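Local coordinates for protein endoglucanase (PDB 6WQV) that probably hydrolyses internal beta-glycosidic bonds of cellulose and related plant polysaccharides, as a family 5 endoglucanase of broad specificity, at residues Q10-T15 against D154-F159; I205-V210 against A233-V238. All blocks are in the same frame, centred on the assembly; numbering follows the deposited sequence.

Interaction 1: Q10-T15 against D154-F159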
loop_
_atom_site.group_PDB
_atom_site.type_symbol
_atom_site.label_atom_id
_atom_site.label_comp_id
_atom_site.label_asym_id
_atom_site.label_seq_id
_atom_site.Cartn_x
_atom_site.Cartn_y
_atom_site.Cartn_z
ATOM N N GLN A 10 -5.843 -22.076 -10.859
ATOM C CA GLN A 10 -6.326 -21.604 -12.149
ATOM C C GLN A 10 -6.557 -20.102 -12.080
ATOM O O GLN A 10 -7.147 -19.593 -11.122
ATOM C CB GLN A 10 -7.621 -22.304 -12.544
ATOM C CG GLN A 10 -8.133 -21.864 -13.916
ATOM C CD GLN A 10 -7.063 -21.920 -14.998
ATOM O OE1 GLN A 10 -6.709 -20.900 -15.591
ATOM N NE2 GLN A 10 -6.546 -23.115 -15.263
ATOM N N MET A 11 -6.093 -19.391 -13.104
ATOM C CA MET A 11 -6.011 -17.944 -13.049
ATOM C C MET A 11 -6.667 -17.322 -14.267
ATOM O O MET A 11 -6.420 -17.745 -15.401
ATOM C CB MET A 11 -4.552 -17.510 -12.994
ATOM C CG MET A 11 -4.366 -16.036 -12.846
ATOM S SD MET A 11 -2.608 -15.733 -12.702
ATOM C CE MET A 11 -2.603 -13.950 -12.629
ATOM N N ARG A 12 -7.488 -16.303 -14.023
ATOM C CA ARG A 12 -8.057 -15.517 -15.104
ATOM C C ARG A 12 -7.001 -14.532 -15.584
ATOM O O ARG A 12 -6.280 -13.941 -14.777
ATOM C CB ARG A 12 -9.271 -14.735 -14.606
ATOM C CG ARG A 12 -10.469 -15.595 -14.229
ATOM C CD ARG A 12 -11.661 -14.719 -13.827
ATOM N NE ARG A 12 -11.391 -14.017 -12.575
ATOM C CZ ARG A 12 -11.941 -12.863 -12.208
ATOM N NH1 ARG A 12 -12.806 -12.241 -13.000
ATOM N NH2 ARG A 12 -11.610 -12.328 -11.043
ATOM N N ASP A 13 -6.908 -14.376 -16.894
ATOM C CA ASP A 13 -5.981 -13.439 -17.519
ATOM C C ASP A 13 -6.775 -12.166 -17.773
ATOM O O ASP A 13 -7.484 -12.055 -18.778
ATOM C CB ASP A 13 -5.454 -14.034 -18.815
ATOM C CG ASP A 13 -4.325 -13.229 -19.413
ATOM O OD1 ASP A 13 -3.989 -12.150 -18.880
ATOM O OD2 ASP A 13 -3.778 -13.698 -20.428
ATOM N N LEU A 14 -6.666 -11.214 -16.852
ATOM C CA LEU A 14 -7.388 -9.958 -16.937
ATOM C C LEU A 14 -6.414 -8.793 -16.975
ATOM O O LEU A 14 -5.326 -8.850 -16.390
ATOM C CB LEU A 14 -8.269 -9.759 -15.712
ATOM C CG LEU A 14 -9.334 -10.819 -15.460
ATOM C CD1 LEU A 14 -10.030 -10.483 -14.154
ATOM C CD2 LEU A 14 -10.307 -10.881 -16.607
ATOM N N THR A 15 -6.825 -7.715 -17.630
ATOM C CA THR A 15 -5.994 -6.522 -17.599
ATOM C C THR A 15 -6.099 -5.829 -16.241
ATOM O O THR A 15 -7.007 -6.082 -15.436
ATOM C CB THR A 15 -6.434 -5.520 -18.661
ATOM O OG1 THR A 15 -7.718 -4.993 -18.303
ATOM C CG2 THR A 15 -6.510 -6.161 -20.019
ATOM N N ASP A 154 -3.825 -17.006 -7.661
ATOM C CA ASP A 154 -4.514 -16.569 -8.870
ATOM C C ASP A 154 -4.530 -15.038 -8.943
ATOM O O ASP A 154 -3.756 -14.361 -8.261
ATOM C CB ASP A 154 -5.883 -17.253 -9.013
ATOM C CG ASP A 154 -6.910 -16.786 -7.996
ATOM O OD1 ASP A 154 -6.749 -15.714 -7.376
ATOM O OD2 ASP A 154 -7.909 -17.523 -7.837
ATOM N N GLU A 155 -5.402 -14.482 -9.789
ATOM C CA GLU A 155 -5.398 -13.051 -10.068
ATOM C C GLU A 155 -5.807 -12.218 -8.865
ATOM O O GLU A 155 -5.650 -10.991 -8.896
ATOM C CB GLU A 155 -6.303 -12.745 -11.266
ATOM C CG GLU A 155 -7.800 -12.829 -10.998
ATOM C CD GLU A 155 -8.346 -14.248 -10.972
ATOM O OE1 GLU A 155 -7.593 -15.216 -11.215
ATOM O OE2 GLU A 155 -9.553 -14.399 -10.705
ATOM N N HIS A 156 -6.325 -12.845 -7.809
ATOM C CA HIS A 156 -6.709 -12.072 -6.641
ATOM C C HIS A 156 -5.506 -11.542 -5.878
ATOM O O HIS A 156 -5.663 -10.617 -5.082
ATOM C CB HIS A 156 -7.592 -12.889 -5.705
ATOM C CG HIS A 156 -8.967 -13.126 -6.236
ATOM N ND1 HIS A 156 -9.267 -14.171 -7.082
ATOM C CD2 HIS A 156 -10.123 -12.452 -6.042
ATOM C CE1 HIS A 156 -10.554 -14.134 -7.380
ATOM N NE2 HIS A 156 -11.094 -13.098 -6.767
ATOM N N LEU A 157 -4.319 -12.103 -6.089
ATOM C CA LEU A 157 -3.118 -11.625 -5.411
ATOM C C LEU A 157 -2.328 -10.710 -6.339
ATOM O O LEU A 157 -1.965 -11.104 -7.464
ATOM C CB LEU A 157 -2.230 -12.769 -4.930
ATOM C CG LEU A 157 -0.999 -12.368 -4.120
ATOM C CD1 LEU A 157 -1.405 -11.636 -2.849
ATOM C CD2 LEU A 157 -0.178 -13.611 -3.821
ATOM N N ILE A 158 -2.066 -9.499 -5.862
ATOM C CA ILE A 158 -1.299 -8.471 -6.552
ATOM C C ILE A 158 -0.029 -8.227 -5.753
ATOM O O ILE A 158 -0.072 -8.148 -4.520
ATOM C CB ILE A 158 -2.145 -7.183 -6.604
ATOM C CG1 ILE A 158 -3.429 -7.405 -7.401
ATOM C CG2 ILE A 158 -1.334 -6.014 -7.150
ATOM C CD1 ILE A 158 -4.486 -6.347 -7.135
ATOM N N PHE A 159 1.101 -8.118 -6.444
ATOM C CA PHE A 159 2.341 -7.719 -5.793
ATOM C C PHE A 159 2.593 -6.222 -6.026
ATOM O O PHE A 159 2.450 -5.734 -7.155
ATOM C CB PHE A 159 3.544 -8.454 -6.382
ATOM C CG PHE A 159 3.515 -9.956 -6.274
ATOM C CD1 PHE A 159 2.810 -10.621 -5.288
ATOM C CD2 PHE A 159 4.266 -10.701 -7.164
ATOM C CE1 PHE A 159 2.839 -12.006 -5.227
ATOM C CE2 PHE A 159 4.300 -12.069 -7.103
ATOM C CZ PHE A 159 3.585 -12.726 -6.141
HETATM O O HOH W 1 -8.870 -19.847 -8.838
#
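The irregular N-terminal run Gln10-Thr15 passes the type I turn from Asp154 to Leu157 without backbone pairing, coming nearest where Met11 CA and Asp154 CA are 4.6 Å apart. Glu155, at the second position of that turn, carries the contact. Its CG sits in the crowded place between backbone N and carbonyl carbon (chi1 74°), and a further bend at chi2 brings the carboxylate against Arg12, whose chain is bent at chi3. Arg12 grips it side-on: NE reaches OE2 of Glu155 at 2.6 Å and NH2 meets the same oxygen at 2.9 Å. Both donors keep OE2 close to the guanidinium plane, yet the two flat groups are turned 73° apart, so NE approaches from above the carboxylate while NH2 uses the anti lone pair. The other oxygen, Glu155 OE1, accepts the backbone N of Arg12 at 3.0 Å, nearly straight. Three bonds from one residue thus fix the carboxylate's rotation and would probably keep it ionised. Leu14 CD1 lies over one face of the guanidinium, near its rim, and Glu22 of helix 16-22 pairs with NH1. The turn leads into strand 157-160 of the TIM barrel, so the N-terminal chain is fastened across the end of the barrel where its strands begin. Asp154 suits the start of the turn: OD1 accepts His156 N at 2.9 Å, an Asx turn, and also His156 ND1 at 3.0 Å, holding the imidazole edge-on to the carboxylate. A water bridges Asp154 OD2 and Gln10 O. Long and flexible, Met11 stretches out with CG anti to its backbone N (chi1 -176°), sliding past Glu155 in the opposite direction; its CG lies 3.6 Å from Glu155 N.

Interaction 2: I205-V210 against A233-V238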
loop_
_atom_site.group_PDB
_atom_site.type_symbol
_atom_site.label_atom_id
_atom_site.label_comp_id
_atom_site.label_asym_id
_atom_site.label_seq_id
_atom_site.Cartn_x
_atom_site.Cartn_y
_atom_site.Cartn_z
ATOM N N ILE A 205 1.540 -13.309 -15.609
ATOM C CA ILE A 205 0.373 -12.507 -15.969
ATOM C C ILE A 205 -0.292 -11.875 -14.751
ATOM O O ILE A 205 -1.408 -11.352 -14.846
ATOM C CB ILE A 205 -0.646 -13.328 -16.784
ATOM C CG1 ILE A 205 -1.059 -14.598 -16.027
ATOM C CG2 ILE A 205 -0.089 -13.687 -18.147
ATOM C CD1 ILE A 205 -2.335 -15.247 -16.542
ATOM N N ARG A 206 0.384 -11.906 -13.611
ATOM C CA ARG A 206 -0.117 -11.229 -12.419
ATOM C C ARG A 206 -0.067 -9.712 -12.592
ATOM O O ARG A 206 0.878 -9.166 -13.163
ATOM C CB ARG A 206 0.743 -11.624 -11.218
ATOM C CG ARG A 206 0.206 -11.160 -9.865
ATOM C CD ARG A 206 1.014 -11.712 -8.682
ATOM N NE ARG A 206 1.229 -13.149 -8.827
ATOM C CZ ARG A 206 0.295 -14.084 -8.651
ATOM N NH1 ARG A 206 -0.937 -13.751 -8.294
ATOM N NH2 ARG A 206 0.604 -15.361 -8.841
ATOM N N CYS A 207 -1.078 -9.018 -12.078
ATOM C CA CYS A 207 -1.016 -7.566 -12.029
ATOM C C CYS A 207 -0.070 -7.118 -10.920
ATOM O O CYS A 207 -0.027 -7.708 -9.833
ATOM C CB CYS A 207 -2.406 -6.971 -11.819
ATOM S SG CYS A 207 -3.439 -7.060 -13.289
ATOM N N LEU A 208 0.704 -6.067 -11.200
ATOM C CA LEU A 208 1.711 -5.558 -10.287
ATOM C C LEU A 208 1.505 -4.063 -10.080
ATOM O O LEU A 208 1.081 -3.347 -10.991
ATOM C CB LEU A 208 3.101 -5.793 -10.869
ATOM C CG LEU A 208 3.427 -7.207 -11.356
ATOM C CD1 LEU A 208 4.819 -7.207 -11.989
ATOM C CD2 LEU A 208 3.322 -8.211 -10.236
ATOM N N MET A 209 1.814 -3.602 -8.871
ATOM C CA MET A 209 1.669 -2.199 -8.501
ATOM C C MET A 209 3.042 -1.596 -8.234
ATOM O O MET A 209 3.925 -2.255 -7.670
ATOM C CB MET A 209 0.777 -2.048 -7.255
ATOM C CG MET A 209 -0.722 -2.208 -7.518
ATOM S SD MET A 209 -1.705 -2.366 -6.007
ATOM C CE MET A 209 -1.056 -0.963 -5.150
ATOM N N VAL A 210 3.224 -0.350 -8.664
ATOM C CA VAL A 210 4.466 0.392 -8.452
ATOM C C VAL A 210 4.153 1.811 -7.997
ATOM O O VAL A 210 3.211 2.439 -8.507
ATOM C CB VAL A 210 5.348 0.431 -9.713
ATOM C CG1 VAL A 210 5.950 -0.935 -10.007
ATOM C CG2 VAL A 210 4.559 0.956 -10.922
ATOM N N ALA A 233 1.157 -7.148 -21.765
ATOM C CA ALA A 233 0.480 -5.867 -21.875
ATOM C C ALA A 233 -0.512 -5.651 -20.741
ATOM O O ALA A 233 -1.170 -6.588 -20.279
ATOM C CB ALA A 233 -0.253 -5.776 -23.212
ATOM N N ASN A 234 -0.592 -4.403 -20.283
ATOM C CA ASN A 234 -1.716 -3.923 -19.473
ATOM C C ASN A 234 -1.838 -4.639 -18.133
ATOM O O ASN A 234 -2.937 -4.995 -17.705
ATOM C CB ASN A 234 -3.018 -4.034 -20.263
ATOM C CG ASN A 234 -3.022 -3.159 -21.488
ATOM O OD1 ASN A 234 -2.736 -1.971 -21.400
ATOM N ND2 ASN A 234 -3.319 -3.746 -22.646
ATOM N N LYS A 235 -0.713 -4.811 -17.436
ATOM C CA LYS A 235 -0.720 -5.483 -16.141
ATOM C C LYS A 235 -0.163 -4.633 -15.002
ATOM O O LYS A 235 -0.031 -5.144 -13.883
ATOM C CB LYS A 235 0.064 -6.804 -16.214
ATOM C CG LYS A 235 -0.500 -7.847 -17.160
ATOM C CD LYS A 235 -1.773 -8.495 -16.636
ATOM C CE LYS A 235 -2.179 -9.665 -17.517
ATOM N NZ LYS A 235 -3.234 -10.489 -16.870
ATOM N N LEU A 236 0.162 -3.365 -15.238
ATOM C CA LEU A 236 0.797 -2.525 -14.233
ATOM C C LEU A 236 -0.143 -1.425 -13.752
ATOM O O LEU A 236 -0.879 -0.824 -14.541
ATOM C CB LEU A 236 2.083 -1.890 -14.771
ATOM C CG LEU A 236 3.146 -2.880 -15.244
ATOM C CD1 LEU A 236 4.398 -2.130 -15.718
ATOM C CD2 LEU A 236 3.515 -3.885 -14.175
ATOM N N ILE A 237 -0.075 -1.161 -12.446
ATOM C CA ILE A 237 -0.897 -0.171 -11.765
ATOM C C ILE A 237 0.011 0.730 -10.938
ATOM O O ILE A 237 0.899 0.245 -10.233
ATOM C CB ILE A 237 -1.899 -0.871 -10.828
ATOM C CG1 ILE A 237 -2.767 -1.868 -11.591
ATOM C CG2 ILE A 237 -2.759 0.148 -10.083
ATOM C CD1 ILE A 237 -3.408 -2.917 -10.683
ATOM N N VAL A 238 -0.242 2.029 -10.982
ATOM C CA VAL A 238 0.477 2.972 -10.130
ATOM C C VAL A 238 -0.263 3.127 -8.808
ATOM O O VAL A 238 -1.498 3.242 -8.778
ATOM C CB VAL A 238 0.648 4.330 -10.834
ATOM C CG1 VAL A 238 1.241 5.358 -9.872
ATOM C CG2 VAL A 238 1.528 4.173 -12.076
#
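Lys235 NZ donates to Ile205 O at 2.9 Å, lying in the carbonyl plane on a lone pair, and the same ammonium has stronger partners in Leu14 O and the carboxylate of Asp13. A long lysine suits this place: bent at chi2 (-73°) and extended beyond, it runs alongside residues 205-207, just ahead of the neighbouring strand, its CD 4.0 Å from Cys207 SG. An alanine here would probably loosen the hold on Ile205 and on the N-terminal chain, since the ammonium and the methylenes beside Cys207 would both be gone. Beyond the lysine, parallel strand pairing takes over. Leu208 N donates to Lys235 O, Leu208 O receives Ile237 N, and Val210 N returns to Ile237 O, each at 2.9 Å and nearly along the C=O axis. CA-H...O contacts fill in, among them Met209 CA to Ile237 O at 3.1 Å. On one face Leu208 and Leu236 lie side by side, CB of Leu208 3.8 Å from CD2 of Leu236; on the other, Met209 crosses Ile237 obliquely, its CG 3.8 Å from CB of Ile237. Beta-branched Val210, Ile237 and Val238 are well suited to such extended backbone. The segments of the two strands are inclined at 33°, in keeping with the twist of a closed barrel. They belong to a beta-alpha-beta unit with helix 219-223 between them; Leu208 and Val210 face helix 179-197, Ile237 touches Ala16 of helix 16-22, and Met209 packs against strand 157-160.

In the fold
The two interactions follow one another in series along the chain, with centres about 10 Å apart on the same side of the molecule. Both reach the eight-stranded parallel barrel: strand 157-160 of interaction 1 is the immediate neighbour of strand 208-211 in interaction 2, which in turn pairs with strand 236-241. Interaction 1 lies at the surface and ties the N-terminal chain to the turn that leads into strand 157-160, whereas interaction 2 is a buried strand pairing. Segment 10-15 links them directly, because Asp13 and Leu14 hold the lysine of segment 233-238. The bound sugar chain lies toward the opposite, C-terminal ends of the strands, where family 5 enzymes carry their active site.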